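Extracellular solute-binding protein, family 1 (Bifidobacterium longum subsp. infantis ATCC 15697, PDB 3QUF) probably captures a solute outside the cell, perhaps a sugar or oligosaccharide, and delivers it to a membrane ABC transporter for uptake. Local coordinates at residues 252-257 against 270-275; 140-145 against 279-284. All coordinates share one frame; numbering follows the deposited sequence.

Contact 1: 252-257 against 270-275; sequences QEFVSG and PDLQKS
Leu272 reaches across from its short helix to Phe254 and Val255, and its CD2 methyl lies 3.8 Å from Phe254 CD2. The other branch works on the same ring: Leu272 CD1 sits 4.0 Å from Phe254 CE2, so both methyls lie against the CD2 and CE2 atoms of the phenyl, the two side chains crossing at about a right angle. Phe254 is swung into this position by its first torsion, which sets CG opposite the backbone N (chi1 -169°). Both residues are buried, and this is the closed side of the contact; Phe254 goes on to Leu259, Met262 and Ile277, and Leu272 shares Phe279 with it. Two helix ends meet here against the β-sheet, and the chain between them forms strand 259-264, consistent with the α/β fold of family 1 solute-binding proteins. Val255 marks the passage from inside to outside. Its CG2 stands 3.9 Å from Leu272 CD2, whereas its CG1 comes 3.9 Å from Ser275 CB, at the partly exposed margin. Ser275 is the first residue beyond helix 269-274, and its hydroxyl turns back to give a hydrogen bond from OG to Leu272 O (2.7 Å), the donor tilted 27° from the carbonyl plane. Ser275 OG is also bonded to Ile277 N, so the serine ties the last turn to the chain that leaves it. The first helix finishes differently: Gly257, with positive phi, closes a Schellman motif in which its N bonds to Phe254 O at 3.0 Å. Toward solvent the contact thins out. Exposed Asp271 hardly touches 252-257, but its carboxylate forms a salt bridge with Lys251, one residue earlier on the same helix 247-255.

Contact 2: 140-145 against 279-284; sequences AFFYNK and FGVAPF
Phe284 sends the edge of its ring onto the face of Phe141, with centroids 4.7 Å apart and planes at 60°. Phe284 CD1 stands over the centre of the Phe141 ring, and Phe284 CE1 comes 3.6 Å from Phe141 CD1, a T-shaped stack at the end of an antiparallel β-pairing. An alanine in place of Phe141 would probably open a gap beneath Phe284 and leave that ring without the face its edge rests on. The strands are joined by two reciprocal pairs of backbone hydrogen bonds, one between Phe141 and Ala282, the other between Tyr143 and Gly280; Ala282 N to Phe141 O is 2.8 Å. The non-hydrogen-bonded pair Phe142 and Val281 places both side chains on the opposite sheet face from Phe141. There Val281 CG2 lies over the Phe142 ring, 3.8 Å from its centroid, a CH-pi contact offset toward the rim. Phe279 stands beside Phe142, pointing the same way, its CD2 4.0 Å from Phe142 CD2. On the Phe141 side of the sheet, Tyr143 takes a first torsion of 64°, which folds its ring across the partner strand, where Gly280 CA sits over the face at 3.9 Å from the ring centroid. Glycine has no side chain to stand between the strand and this ring, and the lysine chain of Lys145 passes close by, its CE 3.9 Å from Gly280 CA. Strand 135-144 lies between 279-282 and 259-264 in the mixed sheet, bonding to 259-264 through Phe142 with Met262 and Asn144 with Gly260. The rings of Phe163 and Phe178 also meet Phe141 and Phe156 meets Tyr143, while beyond the other face helix 269-274 packs on Phe142 and Phe279 and helix 355-362 on Val281.

Going from the N terminus, 140-145 on strand 135-144 is the first of the four segments and waits for its partner until 279-284, so contact 2 closes a loop of 133 residues rich in helix. Contact 1 is nested inside that loop: helix 247-255 ends, strand 259-264 runs alongside strand 135-144, and helix 269-274 follows, so contact 1 closes a short loop of 12 residues between 252-257 and 270-275. After a short connection the chain enters strand 279-282. The contacts also touch in space, with centres 13 Å apart: Phe254 CZ is 3.6 Å from Tyr143 C. The helix ends are thus laid against the strand pair of contact 2, part of the larger mixed sheet.

Contact 1: 252-257 against 270-275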
ATOM      1  N   GLN A 252     -18.096   0.795 -12.498  1.00 28.94           N
ATOM      2  CA  GLN A 252     -19.381   0.778 -13.186  1.00 31.20           C
ATOM      3  C   GLN A 252     -19.406  -0.250 -14.309  1.00 30.67           C
ATOM      4  O   GLN A 252     -20.379  -0.967 -14.444  1.00 31.35           O
ATOM      5  CB  GLN A 252     -19.697   2.179 -13.695  1.00 32.89           C
ATOM      6  CG  GLN A 252     -20.297   3.052 -12.618  1.00 38.49           C
ATOM      7  CD  GLN A 252     -21.807   2.785 -12.440  1.00 44.13           C
ATOM      8  OE1 GLN A 252     -22.445   2.179 -13.299  1.00 47.89           O
ATOM      9  NE2 GLN A 252     -22.360   3.211 -11.307  1.00 48.55           N
ATOM     10  N   GLU A 253     -18.340  -0.356 -15.105  1.00 29.94           N
ATOM     11  CA  GLU A 253     -18.293  -1.393 -16.134  1.00 30.24           C
ATOM     12  C   GLU A 253     -18.333  -2.808 -15.548  1.00 29.06           C
ATOM     13  O   GLU A 253     -18.926  -3.711 -16.127  1.00 29.22           O
ATOM     14  CB  GLU A 253     -17.056  -1.240 -17.025  1.00 31.46           C
ATOM     15  CG  GLU A 253     -17.102  -0.041 -17.957  1.00 34.91           C
ATOM     16  CD  GLU A 253     -18.311  -0.077 -18.845  1.00 40.16           C
ATOM     17  OE1 GLU A 253     -18.389  -1.005 -19.680  1.00 43.48           O
ATOM     18  OE2 GLU A 253     -19.197   0.794 -18.679  1.00 45.14           O
ATOM     19  N   PHE A 254     -17.668  -3.008 -14.409  1.00 27.21           N
ATOM     20  CA  PHE A 254     -17.671  -4.321 -13.759  1.00 26.82           C
ATOM     21  C   PHE A 254     -19.089  -4.715 -13.268  1.00 27.71           C
ATOM     22  O   PHE A 254     -19.595  -5.795 -13.583  1.00 27.52           O
ATOM     23  CB  PHE A 254     -16.649  -4.335 -12.625  1.00 25.26           C
ATOM     24  CG  PHE A 254     -16.381  -5.689 -12.071  1.00 24.35           C
ATOM     25  CD1 PHE A 254     -15.549  -6.573 -12.739  1.00 23.23           C
ATOM     26  CD2 PHE A 254     -16.978  -6.092 -10.892  1.00 26.89           C
ATOM     27  CE1 PHE A 254     -15.295  -7.837 -12.237  1.00 25.88           C
ATOM     28  CE2 PHE A 254     -16.743  -7.352 -10.382  1.00 26.01           C
ATOM     29  CZ  PHE A 254     -15.893  -8.217 -11.037  1.00 26.36           C
ATOM     30  N   VAL A 255     -19.694  -3.820 -12.499  1.00 28.90           N
ATOM     31  CA  VAL A 255     -21.033  -4.009 -11.955  1.00 30.44           C
ATOM     32  C   VAL A 255     -22.104  -4.205 -13.066  1.00 32.13           C
ATOM     33  O   VAL A 255     -23.075  -4.960 -12.893  1.00 33.67           O
ATOM     34  CB  VAL A 255     -21.345  -2.846 -10.954  1.00 29.63           C
ATOM     35  CG1 VAL A 255     -22.788  -2.770 -10.639  1.00 34.61           C
ATOM     36  CG2 VAL A 255     -20.540  -3.061  -9.669  1.00 29.06           C
ATOM     37  N   SER A 256     -21.877  -3.613 -14.242  1.00 32.88           N
ATOM     38  CA  SER A 256     -22.782  -3.774 -15.379  1.00 34.28           C
ATOM     39  C   SER A 256     -22.632  -5.097 -16.142  1.00 34.02           C
ATOM     40  O   SER A 256     -23.405  -5.370 -17.063  1.00 33.95           O
ATOM     41  CB  SER A 256     -22.589  -2.616 -16.365  1.00 35.61           C
ATOM     42  OG  SER A 256     -22.876  -1.386 -15.739  1.00 37.49           O
ATOM     43  N   GLY A 257     -21.640  -5.909 -15.784  1.00 32.49           N
ATOM     44  CA  GLY A 257     -21.459  -7.209 -16.413  1.00 32.84           C
ATOM     45  C   GLY A 257     -20.677  -7.144 -17.694  1.00 33.46           C
ATOM     46  O   GLY A 257     -20.674  -8.101 -18.468  1.00 34.46           O
ATOM     47  N   PRO A 270     -18.729  -3.910  -0.556  1.00 27.01           N
ATOM     48  CA  PRO A 270     -20.168  -3.690  -0.368  1.00 28.64           C
ATOM     49  C   PRO A 270     -20.917  -3.472  -1.677  1.00 29.56           C
ATOM     50  O   PRO A 270     -21.983  -4.053  -1.899  1.00 30.34           O
ATOM     51  CB  PRO A 270     -20.208  -2.432   0.486  1.00 28.32           C
ATOM     52  CG  PRO A 270     -18.999  -2.484   1.273  1.00 28.17           C
ATOM     53  CD  PRO A 270     -17.942  -3.054   0.348  1.00 26.10           C
ATOM     54  N   ASP A 271     -20.332  -2.670  -2.567  1.00 30.32           N
ATOM     55  CA  ASP A 271     -20.920  -2.467  -3.894  1.00 30.87           C
ATOM     56  C   ASP A 271     -20.909  -3.744  -4.745  1.00 30.81           C
ATOM     57  O   ASP A 271     -21.866  -4.013  -5.479  1.00 31.37           O
ATOM     58  CB  ASP A 271     -20.233  -1.309  -4.635  1.00 32.06           C
ATOM     59  CG  ASP A 271     -20.514   0.075  -3.999  1.00 35.98           C
ATOM     60  OD1 ASP A 271     -21.563   0.256  -3.349  1.00 41.37           O
ATOM     61  OD2 ASP A 271     -19.665   0.988  -4.163  1.00 41.68           O
ATOM     62  N   LEU A 272     -19.854  -4.554  -4.643  1.00 29.39           N
ATOM     63  CA  LEU A 272     -19.785  -5.766  -5.446  1.00 30.04           C
ATOM     64  C   LEU A 272     -20.781  -6.816  -4.946  1.00 30.96           C
ATOM     65  O   LEU A 272     -21.359  -7.567  -5.725  1.00 31.37           O
ATOM     66  CB  LEU A 272     -18.356  -6.316  -5.472  1.00 29.83           C
ATOM     67  CG  LEU A 272     -17.323  -5.431  -6.203  1.00 31.42           C
ATOM     68  CD1 LEU A 272     -16.101  -6.261  -6.547  1.00 31.81           C
ATOM     69  CD2 LEU A 272     -17.841  -4.738  -7.467  1.00 30.65           C
ATOM     70  N   GLN A 273     -20.960  -6.868  -3.635  1.00 30.92           N
ATOM     71  CA  GLN A 273     -21.895  -7.825  -3.055  1.00 32.17           C
ATOM     72  C   GLN A 273     -23.337  -7.455  -3.382  1.00 33.07           C
ATOM     73  O   GLN A 273     -24.137  -8.330  -3.669  1.00 33.58           O
ATOM     74  CB  GLN A 273     -21.654  -7.944  -1.549  1.00 32.54           C
ATOM     75  CG  GLN A 273     -20.499  -8.895  -1.255  1.00 33.96           C
ATOM     76  CD  GLN A 273     -20.288  -9.181   0.215  1.00 41.92           C
ATOM     77  OE1 GLN A 273     -20.876  -8.545   1.085  1.00 46.14           O
ATOM     78  NE2 GLN A 273     -19.425 -10.156   0.499  1.00 46.61           N
ATOM     79  N   LYS A 274     -23.634  -6.158  -3.365  1.00 33.93           N
ATOM     80  CA  LYS A 274     -24.938  -5.626  -3.823  1.00 36.02           C
ATOM     81  C   LYS A 274     -25.266  -5.944  -5.277  1.00 35.77           C
ATOM     82  O   LYS A 274     -26.435  -6.072  -5.639  1.00 36.77           O
ATOM     83  CB  LYS A 274     -24.975  -4.098  -3.655  1.00 36.84           C
ATOM     84  CG  LYS A 274     -25.395  -3.604  -2.277  1.00 40.89           C
ATOM     85  CD  LYS A 274     -26.900  -3.757  -2.024  1.00 46.37           C
ATOM     86  CE  LYS A 274     -27.768  -2.777  -2.838  1.00 49.37           C
ATOM     87  NZ  LYS A 274     -29.167  -2.611  -2.306  1.00 50.40           N
ATOM     88  N   SER A 275     -24.239  -6.019  -6.117  1.00 34.63           N
ATOM     89  CA  SER A 275     -24.402  -6.169  -7.546  1.00 34.50           C
ATOM     90  C   SER A 275     -24.865  -7.577  -7.881  1.00 35.16           C
ATOM     91  O   SER A 275     -24.910  -8.445  -7.015  1.00 34.72           O
ATOM     92  CB  SER A 275     -23.068  -5.863  -8.279  1.00 34.12           C
ATOM     93  OG  SER A 275     -22.195  -6.974  -8.195  1.00 32.64           O
TER

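Contact 2: 140-145 against 279-284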
ATOM      1  N   ALA A 140      -6.162  -6.153  -5.053  1.00 14.49           N
ATOM      2  CA  ALA A 140      -6.010  -7.393  -5.831  1.00 13.60           C
ATOM      3  C   ALA A 140      -6.941  -7.370  -7.038  1.00 15.04           C
ATOM      4  O   ALA A 140      -7.562  -6.339  -7.312  1.00 15.45           O
ATOM      5  CB  ALA A 140      -6.297  -8.618  -4.911  1.00 14.01           C
ATOM      6  N   PHE A 141      -7.001  -8.469  -7.783  1.00 15.05           N
ATOM      7  CA  PHE A 141      -7.856  -8.559  -8.947  1.00 15.76           C
ATOM      8  C   PHE A 141      -9.219  -9.133  -8.550  1.00 17.18           C
ATOM      9  O   PHE A 141      -9.316 -10.194  -7.895  1.00 18.26           O
ATOM     10  CB  PHE A 141      -7.248  -9.451 -10.030  1.00 16.12           C
ATOM     11  CG  PHE A 141      -6.418  -8.739 -11.100  1.00 14.89           C
ATOM     12  CD1 PHE A 141      -6.494  -7.384 -11.363  1.00 17.23           C
ATOM     13  CD2 PHE A 141      -5.576  -9.517 -11.913  1.00 16.61           C
ATOM     14  CE1 PHE A 141      -5.757  -6.814 -12.383  1.00 18.43           C
ATOM     15  CE2 PHE A 141      -4.892  -8.962 -12.953  1.00 17.16           C
ATOM     16  CZ  PHE A 141      -4.965  -7.613 -13.193  1.00 17.36           C
ATOM     17  N   PHE A 142     -10.268  -8.434  -8.941  1.00 18.23           N
ATOM     18  CA  PHE A 142     -11.632  -8.884  -8.775  1.00 19.41           C
ATOM     19  C   PHE A 142     -12.100  -9.290 -10.166  1.00 19.46           C
ATOM     20  O   PHE A 142     -11.861  -8.555 -11.121  1.00 19.69           O
ATOM     21  CB  PHE A 142     -12.479  -7.752  -8.189  1.00 20.62           C
ATOM     22  CG  PHE A 142     -12.201  -7.469  -6.735  1.00 22.18           C
ATOM     23  CD1 PHE A 142     -10.931  -7.008  -6.302  1.00 24.49           C
ATOM     24  CD2 PHE A 142     -13.178  -7.700  -5.779  1.00 24.70           C
ATOM     25  CE1 PHE A 142     -10.663  -6.787  -4.961  1.00 25.45           C
ATOM     26  CE2 PHE A 142     -12.931  -7.456  -4.436  1.00 25.47           C
ATOM     27  CZ  PHE A 142     -11.677  -7.004  -4.011  1.00 26.27           C
ATOM     28  N   TYR A 143     -12.697 -10.473 -10.284  1.00 20.21           N
ATOM     29  CA  TYR A 143     -13.105 -10.990 -11.603  1.00 21.05           C
ATOM     30  C   TYR A 143     -14.528 -11.528 -11.661  1.00 22.84           C
ATOM     31  O   TYR A 143     -15.081 -11.978 -10.658  1.00 22.26           O
ATOM     32  CB  TYR A 143     -12.100 -12.038 -12.138  1.00 21.54           C
ATOM     33  CG  TYR A 143     -12.003 -13.303 -11.310  1.00 22.92           C
ATOM     34  CD1 TYR A 143     -11.182 -13.352 -10.196  1.00 24.94           C
ATOM     35  CD2 TYR A 143     -12.733 -14.438 -11.655  1.00 27.46           C
ATOM     36  CE1 TYR A 143     -11.075 -14.506  -9.428  1.00 28.19           C
ATOM     37  CE2 TYR A 143     -12.650 -15.593 -10.891  1.00 29.60           C
ATOM     38  CZ  TYR A 143     -11.821 -15.624  -9.793  1.00 30.15           C
ATOM     39  OH  TYR A 143     -11.732 -16.764  -9.043  1.00 34.07           O
ATOM     40  N   ASN A 144     -15.107 -11.432 -12.851  1.00 23.40           N
ATOM     41  CA  ASN A 144     -16.481 -11.857 -13.115  1.00 25.54           C
ATOM     42  C   ASN A 144     -16.403 -13.326 -13.552  1.00 26.38           C
ATOM     43  O   ASN A 144     -15.940 -13.646 -14.661  1.00 27.18           O
ATOM     44  CB  ASN A 144     -17.082 -10.960 -14.199  1.00 25.49           C
ATOM     45  CG  ASN A 144     -18.519 -11.338 -14.544  1.00 28.04           C
ATOM     46  OD1 ASN A 144     -18.908 -12.493 -14.393  1.00 31.93           O
ATOM     47  ND2 ASN A 144     -19.293 -10.372 -15.033  1.00 28.73           N
ATOM     48  N   LYS A 145     -16.802 -14.221 -12.656  1.00 27.98           N
ATOM     49  CA  LYS A 145     -16.675 -15.653 -12.905  1.00 30.22           C
ATOM     50  C   LYS A 145     -17.397 -16.121 -14.179  1.00 31.96           C
ATOM     51  O   LYS A 145     -16.929 -17.043 -14.865  1.00 32.89           O
ATOM     52  CB  LYS A 145     -17.187 -16.440 -11.700  1.00 30.74           C
ATOM     53  CG  LYS A 145     -16.347 -16.267 -10.451  1.00 32.14           C
ATOM     54  CD  LYS A 145     -16.914 -17.061  -9.298  1.00 35.40           C
ATOM     55  CE  LYS A 145     -15.924 -17.158  -8.166  1.00 37.40           C
ATOM     56  NZ  LYS A 145     -16.357 -18.087  -7.077  1.00 40.15           N
ATOM     57  N   PHE A 279     -18.602 -12.736  -8.474  1.00 27.94           N
ATOM     58  CA  PHE A 279     -17.178 -12.319  -8.563  1.00 26.12           C
ATOM     59  C   PHE A 279     -16.242 -13.142  -7.674  1.00 26.35           C
ATOM     60  O   PHE A 279     -16.629 -13.611  -6.617  1.00 27.08           O
ATOM     61  CB  PHE A 279     -17.045 -10.826  -8.235  1.00 25.88           C
ATOM     62  CG  PHE A 279     -17.203 -10.490  -6.764  1.00 25.16           C
ATOM     63  CD1 PHE A 279     -18.464 -10.281  -6.215  1.00 25.76           C
ATOM     64  CD2 PHE A 279     -16.101 -10.393  -5.929  1.00 25.27           C
ATOM     65  CE1 PHE A 279     -18.603  -9.980  -4.856  1.00 25.74           C
ATOM     66  CE2 PHE A 279     -16.230 -10.089  -4.574  1.00 25.13           C
ATOM     67  CZ  PHE A 279     -17.493  -9.880  -4.040  1.00 26.40           C
ATOM     68  N   GLY A 280     -14.988 -13.287  -8.109  1.00 25.32           N
ATOM     69  CA  GLY A 280     -13.954 -13.857  -7.265  1.00 25.28           C
ATOM     70  C   GLY A 280     -12.830 -12.861  -7.094  1.00 23.34           C
ATOM     71  O   GLY A 280     -12.849 -11.802  -7.715  1.00 21.79           O
ATOM     72  N   VAL A 281     -11.873 -13.178  -6.218  1.00 22.78           N
ATOM     73  CA  VAL A 281     -10.754 -12.299  -5.947  1.00 22.29           C
ATOM     74  C   VAL A 281      -9.457 -13.082  -6.023  1.00 22.87           C
ATOM     75  O   VAL A 281      -9.286 -14.035  -5.251  1.00 24.70           O
ATOM     76  CB  VAL A 281     -10.835 -11.630  -4.552  1.00 22.41           C
ATOM     77  CG1 VAL A 281      -9.681 -10.664  -4.356  1.00 21.74           C
ATOM     78  CG2 VAL A 281     -12.192 -10.894  -4.407  1.00 22.59           C
ATOM     79  N   ALA A 282      -8.532 -12.627  -6.873  1.00 19.09           N
ATOM     80  CA  ALA A 282      -7.294 -13.351  -7.118  1.00 18.99           C
ATOM     81  C   ALA A 282      -6.118 -12.420  -6.924  1.00 16.39           C
ATOM     82  O   ALA A 282      -6.258 -11.216  -7.121  1.00 16.24           O
ATOM     83  CB  ALA A 282      -7.289 -13.866  -8.556  1.00 18.54           C
ATOM     84  N   PRO A 283      -4.951 -12.959  -6.518  1.00 15.91           N
ATOM     85  CA  PRO A 283      -3.766 -12.130  -6.577  1.00 14.89           C
ATOM     86  C   PRO A 283      -3.423 -11.784  -8.030  1.00 14.76           C
ATOM     87  O   PRO A 283      -4.000 -12.357  -8.980  1.00 16.03           O
ATOM     88  CB  PRO A 283      -2.676 -13.047  -5.982  1.00 14.74           C
ATOM     89  CG  PRO A 283      -3.115 -14.411  -6.373  1.00 15.74           C
ATOM     90  CD  PRO A 283      -4.629 -14.386  -6.318  1.00 16.64           C
ATOM     91  N   PHE A 284      -2.495 -10.862  -8.221  1.00 14.52           N
ATOM     92  CA  PHE A 284      -2.076 -10.548  -9.574  1.00 14.52           C
ATOM     93  C   PHE A 284      -1.307 -11.720 -10.171  1.00 15.01           C
ATOM     94  O   PHE A 284      -0.606 -12.443  -9.447  1.00 14.53           O
ATOM     95  CB  PHE A 284      -1.228  -9.297  -9.610  1.00 14.18           C
ATOM     96  CG  PHE A 284      -1.972  -8.081  -9.174  1.00 12.48           C
ATOM     97  CD1 PHE A 284      -2.830  -7.418 -10.031  1.00 17.04           C
ATOM     98  CD2 PHE A 284      -1.861  -7.639  -7.871  1.00 13.05           C
ATOM     99  CE1 PHE A 284      -3.569  -6.324  -9.590  1.00 15.64           C
ATOM    100  CE2 PHE A 284      -2.596  -6.557  -7.424  1.00 14.17           C
ATOM    101  CZ  PHE A 284      -3.439  -5.890  -8.292  1.00 17.06           C
TER